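Local structure of DUF6844 domain-containing protein (Francisella tularensis subsp. tularensis, 4QVR) at residues A[70-75]-A[113-118]; A[88-93]-A[259-264]; A[209-212]-A[217-220]; A[378-383]-A[407-412]. The protein is of unknown function but probably carries a signal sequence, consistent with export from the cytoplasm, and belongs to the DUF6844 family. All coordinates share one frame; numbering follows the deposited sequence.

Interaction 1 of 4, residues A[70-75]-A[113-118]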
loop_
_atom_site.group_PDB
_atom_site.type_symbol
_atom_site.label_atom_id
_atom_site.label_comp_id
_atom_site.label_asym_id
_atom_site.label_seq_id
_atom_site.Cartn_x
_atom_site.Cartn_y
_atom_site.Cartn_z
ATOM N N VAL A 70 6.332 -10.564 -15.168
ATOM C CA VAL A 70 7.230 -11.482 -14.433
ATOM C C VAL A 70 8.628 -10.853 -14.286
ATOM O O VAL A 70 9.246 -10.952 -13.224
ATOM C CB VAL A 70 7.313 -12.908 -15.068
ATOM C CG1 VAL A 70 8.383 -13.755 -14.383
ATOM C CG2 VAL A 70 5.967 -13.624 -14.990
ATOM N N ALA A 71 9.108 -10.201 -15.345
ATOM C CA ALA A 71 10.406 -9.512 -15.332
ATOM C C ALA A 71 10.270 -8.109 -14.734
ATOM O O ALA A 71 11.250 -7.545 -14.268
ATOM C CB ALA A 71 10.983 -9.420 -16.737
ATOM N N ASN A 72 9.065 -7.536 -14.780
ATOM C CA ASN A 72 8.827 -6.207 -14.203
ATOM C C ASN A 72 8.793 -6.303 -12.688
ATOM O O ASN A 72 9.501 -5.570 -11.991
ATOM C CB ASN A 72 7.499 -5.609 -14.679
ATOM C CG ASN A 72 7.426 -5.451 -16.186
ATOM O OD1 ASN A 72 6.356 -5.604 -16.788
ATOM N ND2 ASN A 72 8.561 -5.161 -16.806
ATOM N N LEU A 73 7.963 -7.212 -12.179
ATOM C CA LEU A 73 7.842 -7.395 -10.739
ATOM C C LEU A 73 9.116 -7.990 -10.140
ATOM O O LEU A 73 9.539 -7.553 -9.070
ATOM C CB LEU A 73 6.593 -8.211 -10.380
ATOM C CG LEU A 73 5.284 -7.565 -10.849
ATOM C CD1 LEU A 73 4.084 -8.340 -10.352
ATOM C CD2 LEU A 73 5.187 -6.119 -10.391
ATOM N N ASN A 74 9.746 -8.956 -10.820
ATOM C CA ASN A 74 10.993 -9.536 -10.294
ATOM C C ASN A 74 12.160 -8.548 -10.350
ATOM O O ASN A 74 12.965 -8.475 -9.419
ATOM C CB ASN A 74 11.366 -10.868 -10.981
ATOM C CG ASN A 74 10.564 -12.068 -10.453
ATOM O OD1 ASN A 74 9.636 -11.928 -9.650
ATOM N ND2 ASN A 74 10.946 -13.260 -10.890
ATOM N N ASN A 75 12.268 -7.783 -11.425
ATOM C CA ASN A 75 13.363 -6.805 -11.509
ATOM C C ASN A 75 13.225 -5.680 -10.487
ATOM O O ASN A 75 14.236 -5.148 -10.020
ATOM C CB ASN A 75 13.518 -6.232 -12.920
ATOM C CG ASN A 75 13.982 -7.277 -13.924
ATOM O OD1 ASN A 75 14.379 -8.386 -13.546
ATOM N ND2 ASN A 75 13.939 -6.929 -15.210
ATOM N N ASP A 113 3.479 3.116 -19.386
ATOM C CA ASP A 113 3.244 2.395 -20.655
ATOM C C ASP A 113 3.060 0.955 -20.325
ATOM O O ASP A 113 2.516 0.219 -21.119
ATOM C CB ASP A 113 4.435 2.521 -21.579
ATOM C CG ASP A 113 4.604 3.907 -22.103
ATOM O OD1 ASP A 113 3.569 4.563 -22.324
ATOM O OD2 ASP A 113 5.759 4.336 -22.317
ATOM N N ARG A 114 3.506 0.542 -19.133
ATOM C CA ARG A 114 3.373 -0.847 -18.723
ATOM C C ARG A 114 2.117 -1.131 -17.908
ATOM O O ARG A 114 1.618 -2.240 -17.983
ATOM C CB ARG A 114 4.567 -1.282 -17.906
ATOM C CG ARG A 114 5.874 -1.186 -18.646
ATOM C CD ARG A 114 7.009 -1.617 -17.741
ATOM N NE ARG A 114 8.306 -1.376 -18.371
ATOM C CZ ARG A 114 8.900 -2.160 -19.246
ATOM N NH1 ARG A 114 8.323 -3.261 -19.666
ATOM N NH2 ARG A 114 10.101 -1.824 -19.727
ATOM N N TYR A 115 1.618 -0.164 -17.118
ATOM C CA TYR A 115 0.422 -0.418 -16.278
ATOM C C TYR A 115 -0.662 0.605 -16.534
ATOM O O TYR A 115 -0.368 1.736 -16.928
ATOM C CB TYR A 115 0.803 -0.462 -14.798
ATOM C CG TYR A 115 1.867 -1.478 -14.548
ATOM C CD1 TYR A 115 1.557 -2.838 -14.515
ATOM C CD2 TYR A 115 3.198 -1.100 -14.375
ATOM C CE1 TYR A 115 2.544 -3.793 -14.320
ATOM C CE2 TYR A 115 4.188 -2.045 -14.165
ATOM C CZ TYR A 115 3.855 -3.385 -14.145
ATOM O OH TYR A 115 4.827 -4.333 -13.949
ATOM N N ASP A 116 -1.921 0.206 -16.327
ATOM C CA ASP A 116 -3.061 1.114 -16.551
ATOM C C ASP A 116 -3.116 2.235 -15.531
ATOM O O ASP A 116 -3.706 3.285 -15.782
ATOM C CB ASP A 116 -4.398 0.379 -16.512
ATOM C CG ASP A 116 -4.551 -0.648 -17.627
ATOM O OD1 ASP A 116 -3.896 -0.537 -18.704
ATOM O OD2 ASP A 116 -5.371 -1.566 -17.415
ATOM N N TYR A 117 -2.527 2.017 -14.371
ATOM C CA TYR A 117 -2.500 3.066 -13.358
ATOM C C TYR A 117 -1.179 3.006 -12.604
ATOM O O TYR A 117 -0.736 1.926 -12.211
ATOM C CB TYR A 117 -3.682 2.922 -12.380
ATOM C CG TYR A 117 -3.669 3.917 -11.222
ATOM C CD1 TYR A 117 -2.912 3.669 -10.096
ATOM C CD2 TYR A 117 -4.364 5.099 -11.294
ATOM C CE1 TYR A 117 -2.846 4.575 -9.053
ATOM C CE2 TYR A 117 -4.329 6.014 -10.252
ATOM C CZ TYR A 117 -3.576 5.742 -9.135
ATOM O OH TYR A 117 -3.541 6.630 -8.108
ATOM N N VAL A 118 -0.571 4.174 -12.411
ATOM C CA VAL A 118 0.652 4.298 -11.635
ATOM C C VAL A 118 0.454 5.477 -10.720
ATOM O O VAL A 118 0.064 6.559 -11.159
ATOM C CB VAL A 118 1.898 4.534 -12.521
ATOM C CG1 VAL A 118 3.166 4.595 -11.666
ATOM C CG2 VAL A 118 2.050 3.428 -13.538
#

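Interaction 2 of 4, residues A[88-93]-A[259-264]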
loop_
_atom_site.group_PDB
_atom_site.type_symbol
_atom_site.label_atom_id
_atom_site.label_comp_id
_atom_site.label_asym_id
_atom_site.label_seq_id
_atom_site.Cartn_x
_atom_site.Cartn_y
_atom_site.Cartn_z
ATOM N N SER A 88 24.637 18.445 1.681
ATOM C CA SER A 88 24.346 19.555 2.588
ATOM C C SER A 88 23.765 20.746 1.798
ATOM O O SER A 88 22.901 21.487 2.287
ATOM C CB SER A 88 25.626 19.973 3.319
ATOM O OG SER A 88 25.392 21.066 4.180
ATOM N N GLN A 89 24.257 20.901 0.569
ATOM C CA GLN A 89 23.846 21.975 -0.354
ATOM C C GLN A 89 22.462 21.777 -1.000
ATOM O O GLN A 89 21.898 22.712 -1.544
ATOM C CB GLN A 89 24.925 22.144 -1.438
ATOM C CG GLN A 89 25.198 20.873 -2.247
ATOM C CD GLN A 89 26.555 20.856 -2.934
ATOM O OE1 GLN A 89 27.050 19.792 -3.310
ATOM N NE2 GLN A 89 27.176 22.023 -3.075
ATOM N N ASP A 90 21.929 20.564 -0.945
ATOM C CA ASP A 90 20.599 20.260 -1.495
ATOM C C ASP A 90 19.572 20.939 -0.622
ATOM O O ASP A 90 19.404 20.569 0.525
ATOM C CB ASP A 90 20.373 18.742 -1.500
ATOM C CG ASP A 90 19.023 18.321 -2.097
ATOM O OD1 ASP A 90 18.136 19.161 -2.366
ATOM O OD2 ASP A 90 18.850 17.105 -2.297
ATOM N N LYS A 91 18.880 21.926 -1.175
ATOM C CA LYS A 91 17.879 22.695 -0.430
ATOM C C LYS A 91 16.462 22.122 -0.477
ATOM O O LYS A 91 15.524 22.716 0.082
ATOM C CB LYS A 91 17.832 24.128 -0.960
ATOM C CG LYS A 91 19.159 24.839 -0.952
ATOM C CD LYS A 91 19.772 24.784 0.421
ATOM C CE LYS A 91 20.990 25.687 0.512
ATOM N NZ LYS A 91 21.609 25.541 1.849
ATOM N N ARG A 92 16.282 20.992 -1.144
ATOM C CA ARG A 92 14.970 20.420 -1.239
ATOM C C ARG A 92 14.454 19.899 0.095
ATOM O O ARG A 92 15.226 19.507 0.967
ATOM C CB ARG A 92 14.976 19.285 -2.239
ATOM C CG ARG A 92 15.211 19.723 -3.682
ATOM C CD ARG A 92 15.260 18.518 -4.593
ATOM N NE ARG A 92 16.369 17.673 -4.181
ATOM C CZ ARG A 92 16.618 16.461 -4.660
ATOM N NH1 ARG A 92 15.832 15.926 -5.584
ATOM N NH2 ARG A 92 17.640 15.772 -4.177
ATOM N N SER A 93 13.139 19.930 0.249
ATOM C CA SER A 93 12.490 19.350 1.388
ATOM C C SER A 93 12.396 17.841 1.127
ATOM O O SER A 93 12.557 17.358 -0.027
ATOM C CB SER A 93 11.069 19.901 1.510
ATOM O OG SER A 93 10.310 19.516 0.367
ATOM N N VAL A 259 13.865 8.788 3.063
ATOM C CA VAL A 259 14.680 9.969 3.224
ATOM C C VAL A 259 14.577 10.479 4.674
ATOM O O VAL A 259 13.501 10.495 5.261
ATOM C CB VAL A 259 14.236 11.126 2.297
ATOM C CG1 VAL A 259 15.134 12.350 2.489
ATOM C CG2 VAL A 259 14.297 10.732 0.859
ATOM N N GLU A 260 15.699 10.881 5.240
ATOM C CA GLU A 260 15.707 11.508 6.559
ATOM C C GLU A 260 16.086 12.978 6.409
ATOM O O GLU A 260 17.146 13.315 5.842
ATOM C CB GLU A 260 16.685 10.839 7.513
ATOM C CG GLU A 260 16.399 9.382 7.803
ATOM C CD GLU A 260 17.360 8.830 8.836
ATOM O OE1 GLU A 260 17.326 9.289 10.003
ATOM O OE2 GLU A 260 18.137 7.923 8.471
ATOM N N LYS A 261 15.187 13.845 6.856
ATOM C CA LYS A 261 15.433 15.278 6.870
ATOM C C LYS A 261 14.647 15.997 7.928
ATOM O O LYS A 261 13.533 15.629 8.238
ATOM C CB LYS A 261 15.204 15.949 5.509
ATOM C CG LYS A 261 16.497 16.103 4.722
ATOM C CD LYS A 261 16.451 17.221 3.697
ATOM C CE LYS A 261 17.840 17.412 3.095
ATOM N NZ LYS A 261 17.931 18.497 2.068
ATOM N N ASP A 262 15.282 17.007 8.499
ATOM C CA ASP A 262 14.659 17.881 9.462
ATOM C C ASP A 262 13.965 17.157 10.595
ATOM O O ASP A 262 12.814 17.439 10.907
ATOM C CB ASP A 262 13.666 18.776 8.713
ATOM C CG ASP A 262 14.353 19.635 7.650
ATOM O OD1 ASP A 262 15.294 20.397 8.018
ATOM O OD2 ASP A 262 13.950 19.550 6.460
ATOM N N GLY A 263 14.658 16.216 11.212
ATOM C CA GLY A 263 14.072 15.471 12.323
ATOM C C GLY A 263 12.953 14.497 11.958
ATOM O O GLY A 263 12.277 13.995 12.850
ATOM N N ASN A 264 12.752 14.226 10.668
ATOM C CA ASN A 264 11.725 13.265 10.224
ATOM C C ASN A 264 12.243 12.161 9.384
ATOM O O ASN A 264 13.347 12.237 8.821
ATOM C CB ASN A 264 10.679 13.961 9.350
ATOM C CG ASN A 264 9.854 14.958 10.120
ATOM O OD1 ASN A 264 9.313 14.648 11.192
ATOM N ND2 ASN A 264 9.740 16.159 9.580
#

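Interaction 3 of 4, residues A[209-212]-A[217-220]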
loop_
_atom_site.group_PDB
_atom_site.type_symbol
_atom_site.label_atom_id
_atom_site.label_comp_id
_atom_site.label_asym_id
_atom_site.label_seq_id
_atom_site.Cartn_x
_atom_site.Cartn_y
_atom_site.Cartn_z
ATOM N N ASN A 209 -39.243 6.379 0.115
ATOM C CA ASN A 209 -38.677 5.306 0.922
ATOM C C ASN A 209 -37.214 5.034 0.510
ATOM O O ASN A 209 -36.338 4.823 1.354
ATOM C CB ASN A 209 -39.487 4.007 0.801
ATOM C CG ASN A 209 -40.787 4.012 1.614
ATOM O OD1 ASN A 209 -41.254 5.045 2.124
ATOM N ND2 ASN A 209 -41.377 2.827 1.733
ATOM N N GLN A 210 -36.958 5.032 -0.787
ATOM C CA GLN A 210 -35.604 4.782 -1.276
ATOM C C GLN A 210 -34.658 5.896 -0.882
ATOM O O GLN A 210 -33.500 5.649 -0.575
ATOM C CB GLN A 210 -35.609 4.625 -2.777
ATOM C CG GLN A 210 -36.299 3.368 -3.255
ATOM C CD GLN A 210 -36.224 3.258 -4.753
ATOM O OE1 GLN A 210 -35.325 2.605 -5.290
ATOM N NE2 GLN A 210 -37.094 3.966 -5.437
ATOM N N LEU A 211 -35.128 7.135 -0.927
ATOM C CA LEU A 211 -34.282 8.234 -0.480
ATOM C C LEU A 211 -33.949 8.065 0.998
ATOM O O LEU A 211 -32.811 8.182 1.379
ATOM C CB LEU A 211 -34.949 9.581 -0.677
ATOM C CG LEU A 211 -35.170 10.078 -2.103
ATOM C CD1 LEU A 211 -35.977 11.370 -2.055
ATOM C CD2 LEU A 211 -33.856 10.308 -2.822
ATOM N N LYS A 212 -34.952 7.802 1.822
ATOM C CA LYS A 212 -34.718 7.649 3.248
ATOM C C LYS A 212 -33.812 6.493 3.536
ATOM O O LYS A 212 -33.046 6.532 4.485
ATOM C CB LYS A 212 -36.015 7.446 4.009
ATOM C CG LYS A 212 -36.913 8.659 4.097
ATOM C CD LYS A 212 -38.213 8.274 4.792
ATOM C CE LYS A 212 -39.203 9.422 4.872
ATOM N NZ LYS A 212 -40.520 8.968 5.413
ATOM N N ASN A 217 -33.265 13.183 2.841
ATOM C CA ASN A 217 -34.565 13.677 3.289
ATOM C C ASN A 217 -35.378 14.136 2.076
ATOM O O ASN A 217 -35.012 15.113 1.429
ATOM C CB ASN A 217 -34.386 14.802 4.302
ATOM C CG ASN A 217 -35.701 15.257 4.919
ATOM O OD1 ASN A 217 -36.712 15.412 4.234
ATOM N ND2 ASN A 217 -35.679 15.506 6.223
ATOM N N PRO A 218 -36.475 13.421 1.755
ATOM C CA PRO A 218 -37.336 13.760 0.600
ATOM C C PRO A 218 -37.818 15.221 0.558
ATOM O O PRO A 218 -38.128 15.738 -0.510
ATOM C CB PRO A 218 -38.546 12.830 0.763
ATOM C CG PRO A 218 -38.101 11.749 1.676
ATOM C CD PRO A 218 -37.028 12.317 2.552
ATOM N N ASN A 219 -37.914 15.866 1.713
ATOM C CA ASN A 219 -38.351 17.261 1.770
ATOM C C ASN A 219 -37.289 18.204 1.213
ATOM O O ASN A 219 -37.612 19.267 0.678
ATOM C CB ASN A 219 -38.736 17.625 3.198
ATOM C CG ASN A 219 -39.865 16.750 3.723
ATOM O OD1 ASN A 219 -40.598 16.126 2.948
ATOM N ND2 ASN A 219 -40.016 16.701 5.035
ATOM N N ASP A 220 -36.022 17.802 1.298
ATOM C CA ASP A 220 -34.936 18.610 0.757
ATOM C C ASP A 220 -35.031 18.764 -0.766
ATOM O O ASP A 220 -34.263 19.530 -1.359
ATOM C CB ASP A 220 -33.573 18.038 1.166
ATOM C CG ASP A 220 -33.316 18.163 2.659
ATOM O OD1 ASP A 220 -34.033 18.938 3.337
ATOM O OD2 ASP A 220 -32.387 17.505 3.157
#

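Interaction 4 of 4, residues A[378-383]-A[407-412]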
loop_
_atom_site.group_PDB
_atom_site.type_symbol
_atom_site.label_atom_id
_atom_site.label_comp_id
_atom_site.label_asym_id
_atom_site.label_seq_id
_atom_site.Cartn_x
_atom_site.Cartn_y
_atom_site.Cartn_z
ATOM N N LEU A 378 -18.873 -2.621 0.015
ATOM C CA LEU A 378 -20.153 -1.883 -0.017
ATOM C C LEU A 378 -20.413 -1.098 1.274
ATOM O O LEU A 378 -20.773 0.077 1.239
ATOM C CB LEU A 378 -21.309 -2.839 -0.303
ATOM C CG LEU A 378 -22.734 -2.299 -0.150
ATOM C CD1 LEU A 378 -22.985 -1.130 -1.086
ATOM C CD2 LEU A 378 -23.744 -3.416 -0.381
ATOM N N THR A 379 -20.187 -1.740 2.411
ATOM C CA THR A 379 -20.391 -1.109 3.701
ATOM C C THR A 379 -19.515 0.122 3.850
ATOM O O THR A 379 -19.956 1.143 4.362
ATOM C CB THR A 379 -20.106 -2.109 4.828
ATOM O OG1 THR A 379 -20.828 -3.316 4.561
ATOM C CG2 THR A 379 -20.526 -1.544 6.188
HETATM N N MSE A 380 -18.275 0.037 3.378
HETATM C CA MSE A 380 -17.361 1.167 3.462
HETATM C C MSE A 380 -17.774 2.277 2.539
HETATM O O MSE A 380 -17.607 3.451 2.869
HETATM C CB MSE A 380 -15.954 0.771 3.048
HETATM C CG MSE A 380 -15.231 0.030 4.156
HETATM SE SE MSE A 380 -13.343 0.091 3.648
HETATM C CE MSE A 380 -13.059 1.889 4.374
ATOM N N SER A 381 -18.265 1.925 1.354
ATOM C CA SER A 381 -18.718 2.933 0.401
ATOM C C SER A 381 -19.984 3.636 0.919
ATOM O O SER A 381 -20.165 4.835 0.715
ATOM C CB SER A 381 -19.005 2.300 -0.957
ATOM O OG SER A 381 -17.860 1.670 -1.466
ATOM N N GLU A 382 -20.861 2.884 1.577
ATOM C CA GLU A 382 -22.088 3.473 2.138
ATOM C C GLU A 382 -21.736 4.385 3.308
ATOM O O GLU A 382 -22.220 5.516 3.408
ATOM C CB GLU A 382 -23.041 2.374 2.601
ATOM C CG GLU A 382 -23.614 1.552 1.462
ATOM C CD GLU A 382 -24.388 0.338 1.940
ATOM O OE1 GLU A 382 -24.198 -0.081 3.103
ATOM O OE2 GLU A 382 -25.177 -0.212 1.141
ATOM N N ASP A 383 -20.848 3.883 4.157
ATOM C CA ASP A 383 -20.409 4.577 5.359
ATOM C C ASP A 383 -19.705 5.904 5.018
ATOM O O ASP A 383 -19.761 6.848 5.799
ATOM C CB ASP A 383 -19.473 3.656 6.159
ATOM C CG ASP A 383 -19.632 3.808 7.661
ATOM O OD1 ASP A 383 -20.766 4.083 8.124
ATOM O OD2 ASP A 383 -18.640 3.586 8.385
ATOM N N LYS A 407 -9.098 8.234 5.937
ATOM C CA LYS A 407 -9.404 7.992 7.351
ATOM C C LYS A 407 -10.303 6.758 7.483
ATOM O O LYS A 407 -10.074 5.899 8.330
ATOM C CB LYS A 407 -10.060 9.208 8.009
ATOM C CG LYS A 407 -10.069 9.099 9.527
ATOM C CD LYS A 407 -10.574 10.360 10.200
ATOM C CE LYS A 407 -10.482 10.245 11.714
ATOM N NZ LYS A 407 -11.056 11.432 12.415
ATOM N N THR A 408 -11.315 6.670 6.627
ATOM C CA THR A 408 -12.209 5.523 6.623
ATOM C C THR A 408 -11.434 4.225 6.414
ATOM O O THR A 408 -11.701 3.224 7.025
ATOM C CB THR A 408 -13.219 5.642 5.477
ATOM O OG1 THR A 408 -13.834 6.934 5.525
ATOM C CG2 THR A 408 -14.281 4.577 5.577
ATOM N N LEU A 409 -10.448 4.273 5.545
ATOM C CA LEU A 409 -9.642 3.107 5.236
ATOM C C LEU A 409 -8.701 2.816 6.411
ATOM O O LEU A 409 -8.527 1.660 6.826
ATOM C CB LEU A 409 -8.887 3.393 3.943
ATOM C CG LEU A 409 -8.234 2.304 3.136
ATOM C CD1 LEU A 409 -9.193 1.167 2.806
ATOM C CD2 LEU A 409 -7.729 2.977 1.872
ATOM N N SER A 410 -8.106 3.871 6.951
ATOM C CA SER A 410 -7.249 3.748 8.118
ATOM C C SER A 410 -8.035 3.141 9.300
ATOM O O SER A 410 -7.509 2.339 10.081
ATOM C CB SER A 410 -6.721 5.119 8.517
ATOM O OG SER A 410 -6.003 5.021 9.726
ATOM N N THR A 411 -9.298 3.523 9.411
ATOM C CA THR A 411 -10.147 3.021 10.480
ATOM C C THR A 411 -10.331 1.520 10.290
ATOM O O THR A 411 -10.125 0.742 11.222
ATOM C CB THR A 411 -11.518 3.742 10.488
ATOM O OG1 THR A 411 -11.322 5.137 10.759
ATOM C CG2 THR A 411 -12.448 3.162 11.536
ATOM N N TYR A 412 -10.689 1.133 9.062
ATOM C CA TYR A 412 -10.925 -0.264 8.704
ATOM C C TYR A 412 -9.727 -1.150 8.970
ATOM O O TYR A 412 -9.899 -2.272 9.418
ATOM C CB TYR A 412 -11.329 -0.372 7.238
ATOM C CG TYR A 412 -11.361 -1.778 6.678
ATOM C CD1 TYR A 412 -12.464 -2.614 6.884
ATOM C CD2 TYR A 412 -10.299 -2.264 5.912
ATOM C CE1 TYR A 412 -12.497 -3.902 6.358
ATOM C CE2 TYR A 412 -10.318 -3.541 5.378
ATOM C CZ TYR A 412 -11.415 -4.358 5.596
ATOM O OH TYR A 412 -11.429 -5.639 5.069
#

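Interaction 1 of 4, residues A[70-75]-A[113-118]
ND2 of Asn72 sits over one face of the Arg114 guanidinium, 3.4 Å from NH1 of Arg114. Both nitrogens are donors, so this approach is packing and not a hydrogen bond, and the two planes are 60° apart rather than stacked. The second flat group, the Tyr115 ring, has CB of Arg114 on one face, 3.7 Å above the ring plane and displaced toward the rim. Against the Asn72 amide the ring is turned by 79°, nearly perpendicular, and the two side chains run past each other in opposite directions.

Tyr115 meets helix segment 70-75 through its hydroxyl. Tyr115 OH lies 3.0 Å from CB of Asn72, a tight approach, and 4.0 Å from CD2 of Leu73, so the hydroxyl reaches both neighbouring side chains of the helix. With CG beside its backbone N (chi1 -59°), Asn72 directs its amide past this hydroxyl to the arginine. Arg114 runs extended from CG to NE, which carries its head out to the amide; its firm polar partner lies elsewhere, NE being hydrogen-bonded to the carbonyl of Asn109.

Helix 67-78 is thereby set against the link between the weakly bonded helix 111-114 and strand 117-126. Leu73, the buried member of the contact, also packs on Leu252 and Ile254 of strand 251-261 and on Phe322 of strand 318-322. Both Leu73 and Tyr115 touch Ile272 of strand 264-273, so the contact lies beside the three-stranded antiparallel sheet.

Interaction 2 of 4, residues A[88-93]-A[259-264]
Lys261 stretches its side chain from the end of strand 251-261 to the backbone of the loop 88-93, where its ammonium group meets two carbonyl oxygens. NZ of Lys261 donates a hydrogen bond to O of Arg92 at 3.1 Å, arriving in the carbonyl plane with a C=O...N angle of 155°. O of Asp90 is equally near, 3.0 Å from the same NZ. The chain beyond CG is fully extended, and its CD also passes 3.8 Å from O of Arg92, so the end of the aliphatic chain also lies beside that carbonyl.

The close part of the contact rests on a loop that braces itself. Arg92 grips Asp90 side-on: NH2 of Arg92 forms a salt bridge with OD2 of Asp90 at 2.6 Å, while NE of Arg92 bonds to OD1 of Asp90 at 2.9 Å. OD1 also accepts from the backbone N of Arg92, closing an Asx turn, which probably helps hold the two carbonyls in place. Outside this pair, Arg92 forms a salt bridge with Asp100 of helix 94-108, whose Ile97 packs on both Arg92 and Lys261.

Beyond the lysine the contact is loose and solvent-facing. The chain turns back through a type I' beta turn, Lys261 to Asn264, making a tight two-residue hairpin; Asp262, at its tip, is exposed and barely covered by the loop.

Asp90 OD1 stays 4.5 Å from the Lys261 nitrogen, too far for a salt bridge. The lysine charge is thus probably met in good part by backbone carbonyl dipoles, with some long-range help from the carboxylate.

Interaction 3 of 4, residues A[209-212]-A[217-220]
Leu211 and Lys212 both hold CG beside the backbone N, with chi1 of -68° and -70°, and these torsions set two successive side chains of helix 203-213 on Pro218. Leu211 reaches it with one branch: CD1 of Leu211 lies 3.8 Å from CA of Pro218 and 4.1 Å from its CB, as the two side chains pass in opposite directions.

Lys212 uses its methylene chain instead. Extended beyond CG, it crosses the proline ring at about a right angle, with its CG 4.0 Å from CD of Pro218 and its CE 4.1 Å from CG of Pro218. The methylene stem therefore lies across the ring, touching it through CG and CE. One edge of the proline, CA and CB, is given to the leucine; CG and CD are given to the lysine. The contact is wholly apolar between the segments; Leu211 and Pro218 are buried in the fold, while Lys212 is exposed.

Polar bonds shape the proline side from within. OD1 of Asn217 accepts from the backbone N of Asn219 at 2.8 Å, in the plane of the amide carbonyl, and the backbone N of Asp220 bonds to O of Asn217 at 2.9 Å. Together they help hold the short 3-10 segment 218-220 that presents the ring.

Lys227 of helix 224-246 touches both Leu211 and Pro218, and Leu231 of that helix also meets Leu211. The arrangement is a helix-loop-helix connection in which the loop folds back on the preceding helix, and its turn is an Asx-Pro turn: an asparagine followed by proline, with the asparagine side-chain oxygen accepting from the backbone N two residues on.

Interaction 4 of 4, residues A[378-383]-A[407-412]
Met380, modelled as selenomethionine, crosses the side chain of Tyr412 at about a right angle and lays its selenium over one face of the ring. SE of Met380 is 4.5 Å from the centroid of the Tyr412 ring and 26° off the ring normal, a Met-aromatic contact shifted toward the CG end, where SE comes within 4.1 Å of CG of Tyr412. The chain bends at its last torsion (chi3 82°), which turns the methyl away from the ring and in against helix 402-415. There CE of Met380 lies 4.0 Å from CB of Tyr412 and 4.2 Å from CD1 of Leu409. Thr408 runs past the selenomethionine in the opposite direction.

The helix segments are inclined at 138°, closer to antiparallel than perpendicular, with axes 10.9 Å apart at closest approach, so the long side chain of Met380 spans much of the gap.

Polar ends find partners outside the contact: OG1 of Thr408 bonds to the carbonyl of Asp404, and Tyr412 OH to that of Ala369. The contact between these segments is therefore apolar, probably dominated by dispersion with a contribution from the selenium-ring contact, and has no charge pairing.

Overall arrangement
Interactions 1 and 2 reach the same three-stranded antiparallel sheet, their centres about 30 Å apart, and their segments alternate along the chain. Interaction 1 is partly buried beside the sheet and mixes polar heads with hydrophobic packing, whereas interaction 2 lies on the surface and depends on a charged amine meeting backbone carbonyls. Interactions 3 and 4 join helical elements by apolar contact: the former is buried within a local helix-loop unit, the latter partly buried between two separate helices. Helix 224-246 borders both, touching Leu211 and Pro218 in one and Leu378 and Ser381 in the other; their centres are about 23 Å apart.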